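Local structure of diguanylate cyclase (Xanthomonas campestris pv. campestris, 5H5O) at residues V35-M39 with G67-L71; R19-A25 with V86-E92; E9-F14 with M108-F112. The protein binds cyclic GMP through the cyclic nucleotide-binding domain of this fragment and, as a full-length enzyme with a GGDEF domain, probably converts two GTP into c-di-GMP. All coordinates share one frame; numbering follows the deposited sequence.

Contact 1: V35-M39 with G67-L71. With PCG (cyclic guanosine monophosphate), chain C.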
loop_
_atom_site.group_PDB
_atom_site.type_symbol
_atom_site.label_atom_id
_atom_site.label_comp_id
_atom_site.label_asym_id
_atom_site.label_seq_id
_atom_site.Cartn_x
_atom_site.Cartn_y
_atom_site.Cartn_z
ATOM N N VAL A 35 4.087 -19.174 3.929
ATOM C CA VAL A 35 5.054 -18.105 4.046
ATOM C C VAL A 35 5.494 -17.786 2.626
ATOM O O VAL A 35 5.490 -18.658 1.763
ATOM C CB VAL A 35 6.265 -18.571 4.896
ATOM C CG1 VAL A 35 6.830 -19.867 4.345
ATOM C CG2 VAL A 35 7.351 -17.511 4.948
ATOM N N GLY A 36 5.854 -16.541 2.355
ATOM C CA GLY A 36 6.344 -16.213 1.026
ATOM C C GLY A 36 6.861 -14.795 0.991
ATOM O O GLY A 36 6.134 -13.872 1.330
ATOM N N THR A 37 8.111 -14.619 0.580
ATOM C CA THR A 37 8.732 -13.307 0.642
ATOM C C THR A 37 9.116 -12.776 -0.739
ATOM O O THR A 37 9.813 -11.776 -0.849
ATOM C CB THR A 37 9.978 -13.342 1.527
ATOM O OG1 THR A 37 10.882 -14.322 1.005
ATOM C CG2 THR A 37 9.594 -13.720 2.958
ATOM N N GLN A 38 8.664 -13.434 -1.797
ATOM C CA GLN A 38 8.946 -12.909 -3.126
ATOM C C GLN A 38 7.652 -12.572 -3.827
ATOM O O GLN A 38 6.613 -13.149 -3.519
ATOM C CB GLN A 38 9.741 -13.911 -3.965
ATOM C CG GLN A 38 9.050 -15.212 -4.101
ATOM C CD GLN A 38 9.619 -16.258 -3.192
ATOM O OE1 GLN A 38 9.167 -16.426 -2.057
ATOM N NE2 GLN A 38 10.618 -16.986 -3.687
HETATM N N MSE A 39 7.714 -11.614 -4.752
HETATM C CA MSE A 39 6.577 -11.319 -5.606
HETATM C C MSE A 39 6.891 -11.804 -7.004
HETATM O O MSE A 39 8.034 -12.168 -7.309
HETATM C CB MSE A 39 6.287 -9.826 -5.665
HETATM C CG MSE A 39 7.404 -9.012 -6.285
HETATM SE SE MSE A 39 6.795 -7.203 -6.620
HETATM C CE MSE A 39 5.674 -7.504 -8.184
ATOM N N GLY A 67 1.742 -11.115 -5.345
ATOM C CA GLY A 67 2.663 -11.560 -4.320
ATOM C C GLY A 67 3.433 -10.447 -3.634
ATOM O O GLY A 67 4.295 -10.724 -2.793
ATOM N N GLU A 68 3.122 -9.194 -3.977
ATOM C CA GLU A 68 3.827 -8.050 -3.380
ATOM C C GLU A 68 3.569 -7.942 -1.871
ATOM O O GLU A 68 4.426 -7.462 -1.140
ATOM C CB GLU A 68 3.527 -6.729 -4.121
ATOM C CG GLU A 68 2.188 -6.031 -3.783
ATOM C CD GLU A 68 0.953 -6.775 -4.286
ATOM O OE1 GLU A 68 1.101 -7.831 -4.935
ATOM O OE2 GLU A 68 -0.171 -6.292 -4.038
ATOM N N LEU A 69 2.409 -8.419 -1.414
ATOM C CA LEU A 69 2.112 -8.484 0.024
ATOM C C LEU A 69 3.105 -9.375 0.767
ATOM O O LEU A 69 3.618 -9.002 1.829
ATOM C CB LEU A 69 0.688 -8.999 0.283
ATOM C CG LEU A 69 -0.473 -8.214 -0.334
ATOM C CD1 LEU A 69 -1.814 -8.825 0.079
ATOM C CD2 LEU A 69 -0.409 -6.733 0.047
ATOM N N GLY A 70 3.362 -10.555 0.204
ATOM C CA GLY A 70 4.341 -11.465 0.763
ATOM C C GLY A 70 5.717 -10.829 0.783
ATOM O O GLY A 70 6.507 -11.012 1.709
ATOM N N LEU A 71 5.999 -10.054 -0.248
ATOM C CA LEU A 71 7.278 -9.379 -0.365
ATOM C C LEU A 71 7.441 -8.278 0.696
ATOM O O LEU A 71 8.496 -8.154 1.306
ATOM C CB LEU A 71 7.399 -8.781 -1.756
ATOM C CG LEU A 71 8.680 -8.000 -2.069
ATOM C CD1 LEU A 71 9.853 -8.943 -2.279
ATOM C CD2 LEU A 71 8.476 -7.106 -3.282
HETATM P PA PCG C . 0.094 -12.589 -1.670
HETATM O O1A PCG C . 1.581 -12.689 -1.690
HETATM O O2A PCG C . -0.879 -12.485 -0.538
HETATM O "O5'" PCG C . -0.120 -13.611 -2.456
HETATM C "C5'" PCG C . -1.452 -13.741 -2.958
HETATM C "C4'" PCG C . -1.631 -12.498 -3.789
HETATM O "O4'" PCG C . -2.844 -12.219 -4.441
HETATM C "C3'" PCG C . -1.336 -11.259 -3.001
HETATM O "O3'" PCG C . -0.000 -11.359 -2.440
HETATM C "C2'" PCG C . -1.621 -10.216 -4.046
HETATM O "O2'" PCG C . -0.516 -9.800 -4.852
HETATM C "C1'" PCG C . -2.657 -10.903 -4.950
HETATM N N9 PCG C . -4.112 -10.545 -5.033
HETATM C C8 PCG C . -4.792 -10.388 -6.175
HETATM N N7 PCG C . -6.076 -10.063 -5.947
HETATM C C5 PCG C . -6.252 -10.004 -4.640
HETATM C C6 PCG C . -7.383 -9.704 -3.723
HETATM O O6 PCG C . -8.491 -9.427 -4.196
HETATM N N1 PCG C . -7.169 -9.739 -2.378
HETATM C C2 PCG C . -5.960 -10.041 -1.849
HETATM N N2 PCG C . -5.812 -10.059 -0.508
HETATM N N3 PCG C . -4.861 -10.332 -2.641
HETATM C C4 PCG C . -4.957 -10.324 -4.012
#
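The short helix of the phosphate-binding cassette, the signature of cyclic nucleotide-binding domains, is backed here by the loop that leads into strand 39-44: G36, T37 and M39 lie against G67, G70 and L71. Backbone makes much of this contact. The CA-H of T37 points almost straight at G70 O (CA to O 3.4 Å, 173° at the hydrogen), and L71 CA returns a similar contact to T37 O at 3.5 Å. Glycine at position 70 leaves room for the carbonyl of G36 to come close beside the helix. L71 reaches back with both methyls: CD1 meets T37 O at 3.2 Å, while CD2 meets M39 CG at 3.7 Å. M39, a selenomethionine, sets its CB 3.6 Å from G67 C, and because CG stands between the backbone N and the carbonyl carbon (chi1 64°) the chain then runs past L71, its end turning away.

G67, at the N-cap position, and E68 hold the ribose of cyclic GMP. G67 N donates to O2' (2.7 Å, 152°), and the same hydroxyl donates to E68 OE1 at 2.5 Å, so two bonds of opposite sense fix its rotation. G70 N adds a weak bond to the phosphate oxygen O1A. The other oxygen of E68 forms a salt bridge with R119, which would steady the carboxylate against the sugar. R78, which also hydrogen-bonds the nucleotide, donates to Q38 O and weakly to G67 O, joining loop, helix and ligand. Beyond the site, M39 pairs by backbone with L93 of strand 88-93, and E68 packs on S116 and V120 of helix 106-121; L69 also meets V121 of the second subunit.

Contact 2: R19-A25 with V86-E92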
loop_
_atom_site.group_PDB
_atom_site.type_symbol
_atom_site.label_atom_id
_atom_site.label_comp_id
_atom_site.label_asym_id
_atom_site.label_seq_id
_atom_site.Cartn_x
_atom_site.Cartn_y
_atom_site.Cartn_z
ATOM N N ARG A 19 14.881 -12.498 -11.289
ATOM C CA ARG A 19 15.256 -13.575 -12.191
ATOM C C ARG A 19 14.033 -14.180 -12.859
ATOM O O ARG A 19 12.899 -13.838 -12.534
ATOM C CB ARG A 19 16.039 -14.649 -11.454
ATOM C CG ARG A 19 15.350 -15.153 -10.216
ATOM C CD ARG A 19 15.796 -16.550 -9.953
ATOM N NE ARG A 19 15.659 -17.340 -11.173
ATOM C CZ ARG A 19 16.381 -18.418 -11.456
ATOM N NH1 ARG A 19 17.301 -18.848 -10.598
ATOM N NH2 ARG A 19 16.176 -19.064 -12.594
HETATM N N MSE A 20 14.262 -15.080 -13.802
HETATM C CA MSE A 20 13.158 -15.657 -14.569
HETATM C C MSE A 20 12.855 -17.042 -14.046
HETATM O O MSE A 20 13.733 -17.742 -13.535
HETATM C CB MSE A 20 13.498 -15.728 -16.069
HETATM C CG MSE A 20 13.925 -14.391 -16.674
HETATM SE SE MSE A 20 12.625 -12.967 -16.353
HETATM C CE MSE A 20 11.128 -13.780 -17.267
ATOM N N ARG A 21 11.609 -17.447 -14.207
ATOM C CA ARG A 21 11.147 -18.706 -13.658
ATOM C C ARG A 21 10.142 -19.292 -14.639
ATOM O O ARG A 21 9.190 -18.622 -15.047
ATOM C CB ARG A 21 10.506 -18.454 -12.286
ATOM C CG ARG A 21 10.589 -19.609 -11.304
ATOM C CD ARG A 21 12.026 -20.037 -11.024
ATOM N NE ARG A 21 12.652 -19.382 -9.873
ATOM C CZ ARG A 21 13.815 -19.774 -9.351
ATOM N NH1 ARG A 21 14.457 -20.812 -9.874
ATOM N NH2 ARG A 21 14.347 -19.148 -8.311
ATOM N N GLU A 22 10.368 -20.535 -15.039
ATOM C CA GLU A 22 9.421 -21.220 -15.903
ATOM C C GLU A 22 8.540 -22.080 -15.043
ATOM O O GLU A 22 8.993 -22.651 -14.057
ATOM C CB GLU A 22 10.150 -22.090 -16.929
ATOM C CG GLU A 22 10.853 -21.282 -17.998
ATOM C CD GLU A 22 11.789 -22.114 -18.844
ATOM O OE1 GLU A 22 11.643 -23.355 -18.855
ATOM O OE2 GLU A 22 12.678 -21.518 -19.495
ATOM N N ILE A 23 7.268 -22.160 -15.387
ATOM C CA ILE A 23 6.398 -23.021 -14.627
ATOM C C ILE A 23 5.419 -23.731 -15.548
ATOM O O ILE A 23 4.781 -23.114 -16.403
ATOM C CB ILE A 23 5.735 -22.276 -13.423
ATOM C CG1 ILE A 23 4.806 -23.218 -12.661
ATOM C CG2 ILE A 23 5.037 -20.978 -13.850
ATOM C CD1 ILE A 23 3.884 -22.493 -11.701
ATOM N N ALA A 24 5.348 -25.048 -15.411
ATOM C CA ALA A 24 4.538 -25.846 -16.328
ATOM C C ALA A 24 3.049 -25.708 -16.038
ATOM O O ALA A 24 2.647 -25.407 -14.907
ATOM C CB ALA A 24 4.969 -27.328 -16.287
ATOM N N ALA A 25 2.243 -25.929 -17.073
ATOM C CA ALA A 25 0.795 -26.024 -16.954
ATOM C C ALA A 25 0.396 -26.970 -15.824
ATOM O O ALA A 25 0.870 -28.099 -15.756
ATOM C CB ALA A 25 0.204 -26.502 -18.266
ATOM N N VAL A 86 -1.557 -22.542 -17.830
ATOM C CA VAL A 86 -0.873 -23.050 -19.004
ATOM C C VAL A 86 0.598 -22.846 -18.716
ATOM O O VAL A 86 0.935 -22.256 -17.690
ATOM C CB VAL A 86 -1.274 -22.253 -20.239
ATOM C CG1 VAL A 86 -2.763 -22.494 -20.567
ATOM C CG2 VAL A 86 -1.002 -20.757 -20.026
ATOM N N ASP A 87 1.473 -23.350 -19.581
ATOM C CA ASP A 87 2.905 -23.128 -19.418
ATOM C C ASP A 87 3.125 -21.625 -19.294
ATOM O O ASP A 87 2.652 -20.852 -20.117
ATOM C CB ASP A 87 3.690 -23.665 -20.625
ATOM C CG ASP A 87 3.861 -25.186 -20.608
ATOM O OD1 ASP A 87 3.247 -25.890 -19.772
ATOM O OD2 ASP A 87 4.633 -25.682 -21.454
ATOM N N SER A 88 3.836 -21.202 -18.264
ATOM C CA SER A 88 3.958 -19.776 -18.014
ATOM C C SER A 88 5.388 -19.391 -17.710
ATOM O O SER A 88 6.201 -20.226 -17.318
ATOM C CB SER A 88 3.052 -19.373 -16.843
ATOM O OG SER A 88 1.698 -19.436 -17.228
ATOM N N ARG A 89 5.700 -18.117 -17.890
ATOM C CA ARG A 89 7.010 -17.622 -17.491
ATOM C C ARG A 89 6.788 -16.396 -16.633
ATOM O O ARG A 89 5.894 -15.591 -16.910
ATOM C CB ARG A 89 7.871 -17.263 -18.701
ATOM C CG ARG A 89 8.346 -18.434 -19.527
ATOM C CD ARG A 89 9.056 -17.914 -20.756
ATOM N NE ARG A 89 10.010 -18.874 -21.279
ATOM C CZ ARG A 89 10.683 -18.710 -22.411
ATOM N NH1 ARG A 89 10.494 -17.613 -23.131
ATOM N NH2 ARG A 89 11.533 -19.643 -22.819
ATOM N N LEU A 90 7.617 -16.260 -15.601
ATOM C CA LEU A 90 7.443 -15.238 -14.584
ATOM C C LEU A 90 8.745 -14.524 -14.310
ATOM O O LEU A 90 9.821 -15.120 -14.405
ATOM C CB LEU A 90 6.984 -15.881 -13.277
ATOM C CG LEU A 90 5.775 -16.818 -13.266
ATOM C CD1 LEU A 90 5.539 -17.360 -11.872
ATOM C CD2 LEU A 90 4.539 -16.099 -13.737
ATOM N N ILE A 91 8.647 -13.245 -13.959
ATOM C CA ILE A 91 9.743 -12.588 -13.247
ATOM C C ILE A 91 9.558 -12.867 -11.759
ATOM O O ILE A 91 8.486 -12.624 -11.194
ATOM C CB ILE A 91 9.745 -11.069 -13.458
ATOM C CG1 ILE A 91 10.012 -10.737 -14.933
ATOM C CG2 ILE A 91 10.783 -10.389 -12.528
ATOM C CD1 ILE A 91 9.468 -9.377 -15.324
ATOM N N GLU A 92 10.594 -13.407 -11.132
ATOM C CA GLU A 92 10.586 -13.635 -9.696
ATOM C C GLU A 92 11.502 -12.619 -9.012
ATOM O O GLU A 92 12.695 -12.549 -9.302
ATOM C CB GLU A 92 11.029 -15.056 -9.398
ATOM C CG GLU A 92 11.146 -15.415 -7.927
ATOM C CD GLU A 92 11.621 -16.848 -7.736
ATOM O OE1 GLU A 92 10.911 -17.782 -8.158
ATOM O OE2 GLU A 92 12.711 -17.035 -7.170
#
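R21 and E92 reach across two antiparallel strands, 19-23 and 88-92, at one edge of the beta roll. R21 CB starts 4.0 Å from the carbonyl oxygen of L90, its hydrogen-bonded partner in the ladder. CG, turned anti to the backbone N (chi1 -151°), comes to 3.7 Å from E92 OE1, and a bend at chi2 (58°) keeps CD near the same oxygen, at 3.8 Å. The tip then meets the carboxylate side-on, one nitrogen to each oxygen: NE to E92 OE1 at 2.9 Å, and NH2 to E92 OE2, also at 2.9 Å and nearly straight. OE2 lies in the guanidinium plane, yet both oxygens are approached from above the carboxylate plane, the two groups being tilted 37° apart. The last atom, NH1, lies 3.4 Å above the plane of the R19 guanidinium. R19 itself grips M20 O with NE and NH2. On the opposite face of the sheet, selenomethionine M20 puts SE 3.7 Å from I91 CG1, with V43 touching both residues. Where the ladder ends, D87 OD1 accepts from A25 N at 2.9 Å. With two guanidinium groups lying face against face beside one glutamate, the negative charge of E92 probably offsets their mutual repulsion, and the two-point grip of the carboxylate and the two hydrogen bonds from R19 to M20 O would limit the turning of each guanidinium.

Contact 3: E9-F14 with M108-F112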
loop_
_atom_site.group_PDB
_atom_site.type_symbol
_atom_site.label_atom_id
_atom_site.label_comp_id
_atom_site.label_asym_id
_atom_site.label_seq_id
_atom_site.Cartn_x
_atom_site.Cartn_y
_atom_site.Cartn_z
ATOM N N GLU A 9 9.255 0.380 -18.032
ATOM C CA GLU A 9 10.397 0.578 -17.152
ATOM C C GLU A 9 10.448 -0.454 -16.014
ATOM O O GLU A 9 11.479 -1.082 -15.767
ATOM C CB GLU A 9 10.307 1.979 -16.555
ATOM C CG GLU A 9 11.375 2.288 -15.559
ATOM C CD GLU A 9 11.221 3.698 -15.004
ATOM O OE1 GLU A 9 10.071 4.100 -14.686
ATOM O OE2 GLU A 9 12.250 4.396 -14.921
ATOM N N GLU A 10 9.331 -0.614 -15.315
ATOM C CA GLU A 10 9.241 -1.634 -14.272
ATOM C C GLU A 10 9.567 -3.042 -14.792
ATOM O O GLU A 10 10.342 -3.787 -14.173
ATOM C CB GLU A 10 7.855 -1.607 -13.622
ATOM C CG GLU A 10 7.592 -0.362 -12.780
ATOM C CD GLU A 10 6.128 -0.229 -12.372
ATOM O OE1 GLU A 10 5.292 -1.049 -12.813
ATOM O OE2 GLU A 10 5.813 0.698 -11.599
ATOM N N LEU A 11 8.976 -3.397 -15.931
ATOM C CA LEU A 11 9.158 -4.730 -16.484
ATOM C C LEU A 11 10.637 -4.970 -16.687
ATOM O O LEU A 11 11.153 -5.977 -16.227
ATOM C CB LEU A 11 8.410 -4.887 -17.814
ATOM C CG LEU A 11 7.341 -5.969 -17.979
ATOM C CD1 LEU A 11 6.731 -6.386 -16.640
ATOM C CD2 LEU A 11 6.249 -5.502 -18.981
ATOM N N ALA A 12 11.314 -4.028 -17.345
ATOM C CA ALA A 12 12.736 -4.172 -17.631
ATOM C C ALA A 12 13.579 -4.217 -16.354
ATOM O O ALA A 12 14.442 -5.093 -16.203
ATOM C CB ALA A 12 13.238 -3.048 -18.549
ATOM N N PHE A 13 13.337 -3.274 -15.440
ATOM C CA PHE A 13 14.148 -3.207 -14.224
ATOM C C PHE A 13 13.886 -4.331 -13.222
ATOM O O PHE A 13 14.830 -4.839 -12.615
ATOM C CB PHE A 13 14.079 -1.825 -13.556
ATOM C CG PHE A 13 14.985 -0.815 -14.199
ATOM C CD1 PHE A 13 16.363 -0.887 -14.021
ATOM C CD2 PHE A 13 14.470 0.182 -15.015
ATOM C CE1 PHE A 13 17.219 0.035 -14.629
ATOM C CE2 PHE A 13 15.314 1.118 -15.627
ATOM C CZ PHE A 13 16.697 1.045 -15.431
ATOM N N PHE A 14 12.618 -4.692 -13.032
ATOM C CA PHE A 14 12.282 -5.821 -12.173
ATOM C C PHE A 14 12.867 -7.101 -12.761
ATOM O O PHE A 14 13.344 -7.962 -12.021
ATOM C CB PHE A 14 10.766 -5.970 -12.017
ATOM C CG PHE A 14 10.162 -5.042 -10.979
ATOM C CD1 PHE A 14 9.549 -5.556 -9.848
ATOM C CD2 PHE A 14 10.237 -3.662 -11.129
ATOM C CE1 PHE A 14 8.999 -4.705 -8.878
ATOM C CE2 PHE A 14 9.687 -2.813 -10.180
ATOM C CZ PHE A 14 9.056 -3.347 -9.049
HETATM N N MSE A 108 11.304 5.037 -8.928
HETATM C CA MSE A 108 10.534 4.044 -9.663
HETATM C C MSE A 108 9.738 3.188 -8.708
HETATM O O MSE A 108 8.555 2.935 -8.950
HETATM C CB MSE A 108 11.416 3.140 -10.521
HETATM C CG MSE A 108 10.586 2.127 -11.300
HETATM SE SE MSE A 108 11.695 0.931 -12.307
HETATM C CE MSE A 108 12.359 -0.182 -10.865
ATOM N N VAL A 109 10.384 2.773 -7.615
ATOM C CA VAL A 109 9.748 1.947 -6.588
ATOM C C VAL A 109 8.573 2.662 -5.901
ATOM O O VAL A 109 7.528 2.057 -5.649
ATOM C CB VAL A 109 10.781 1.480 -5.529
ATOM C CG1 VAL A 109 10.109 0.764 -4.365
ATOM C CG2 VAL A 109 11.813 0.582 -6.172
ATOM N N ALA A 110 8.738 3.949 -5.610
ATOM C CA ALA A 110 7.670 4.698 -4.943
ATOM C C ALA A 110 6.434 4.726 -5.820
ATOM O O ALA A 110 5.306 4.559 -5.347
ATOM C CB ALA A 110 8.127 6.128 -4.602
ATOM N N HIS A 111 6.651 4.945 -7.114
ATOM C CA HIS A 111 5.546 4.965 -8.059
ATOM C C HIS A 111 4.869 3.590 -8.102
ATOM O O HIS A 111 3.624 3.472 -8.096
ATOM C CB HIS A 111 6.050 5.396 -9.437
ATOM C CG HIS A 111 4.957 5.705 -10.409
ATOM N ND1 HIS A 111 4.590 4.838 -11.419
ATOM C CD2 HIS A 111 4.150 6.786 -10.531
ATOM C CE1 HIS A 111 3.603 5.369 -12.116
ATOM N NE2 HIS A 111 3.318 6.553 -11.599
ATOM N N PHE A 112 5.688 2.543 -8.108
ATOM C CA PHE A 112 5.139 1.197 -8.068
ATOM C C PHE A 112 4.365 0.950 -6.770
ATOM O O PHE A 112 3.280 0.370 -6.798
ATOM C CB PHE A 112 6.232 0.136 -8.238
ATOM C CG PHE A 112 5.786 -1.242 -7.839
ATOM C CD1 PHE A 112 4.982 -2.002 -8.692
ATOM C CD2 PHE A 112 6.153 -1.778 -6.613
ATOM C CE1 PHE A 112 4.552 -3.270 -8.327
ATOM C CE2 PHE A 112 5.726 -3.046 -6.240
ATOM C CZ PHE A 112 4.921 -3.794 -7.097
HETATM O O HOH W 1 7.206 2.818 -11.288
#
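The side chain of M108, a selenomethionine, is the bump of this contact, a knob set in the hollow that E9, E10, F13 and F14 form on helix 8-17. Its CG stands anti to the backbone N and the chain stays extended as far as SE, so it reaches straight across between the helices, where the axes of 9-14 and 108-112 come no closer than 11.3 Å. SE comes to rest 3.5 Å from E9 CG, beside the obliquely placed ring of F13 in a Met-aromatic contact. A bend at chi3 (74°) then turns CE in between F13 and F14, 3.6 Å from F13 CB and 3.8 Å from F14 CE2.

Helix 106-121 is the C-terminal helix of the cyclic nucleotide-binding domain, and A110 on it packs against A110 of the second subunit; helix 8-17 covers another side of it, segments 9-14 and 108-112 running at 119° to each other. One turn beyond M108 the shapes are exchanged. The edge of F14 points at the face of F112, its CZ above the middle of the ring, with the centroids 5.2 Å apart and the planes at 60°. F65 makes a further edge-to-face pair with F112. Alongside, E10 runs out extended until OE2 lies 3.4 Å from F112 CB, at the edge of that ring and with the carboxylate almost perpendicular to it. The same oxygen is held in a salt bridge by R115, and a water between the helices donates to E10 OE2 (2.6 Å) and to M108 O (2.7 Å), with a weak link to H111 ND1.

From the N terminus the chain first enters helix 8-17, one half of contact 3, and passes directly into strand 19-23, one half of contact 2. The loop at 35-39 then meets the helix at 67-71, closing the innermost loop as contact 1. Strand 88-93 returns to complete contact 2, and helix 106-121 finally completes contact 3, so the three closures lie one within another and none cross. They also touch in space. M39 SE of contact 1 packs on F14 and F112 of contact 3, Q38 approaches E92 of contact 2, and I91 rests on the backbone of helix 8-17. Ligand-binding helix, sheet edge and flanking helices are thereby tied together.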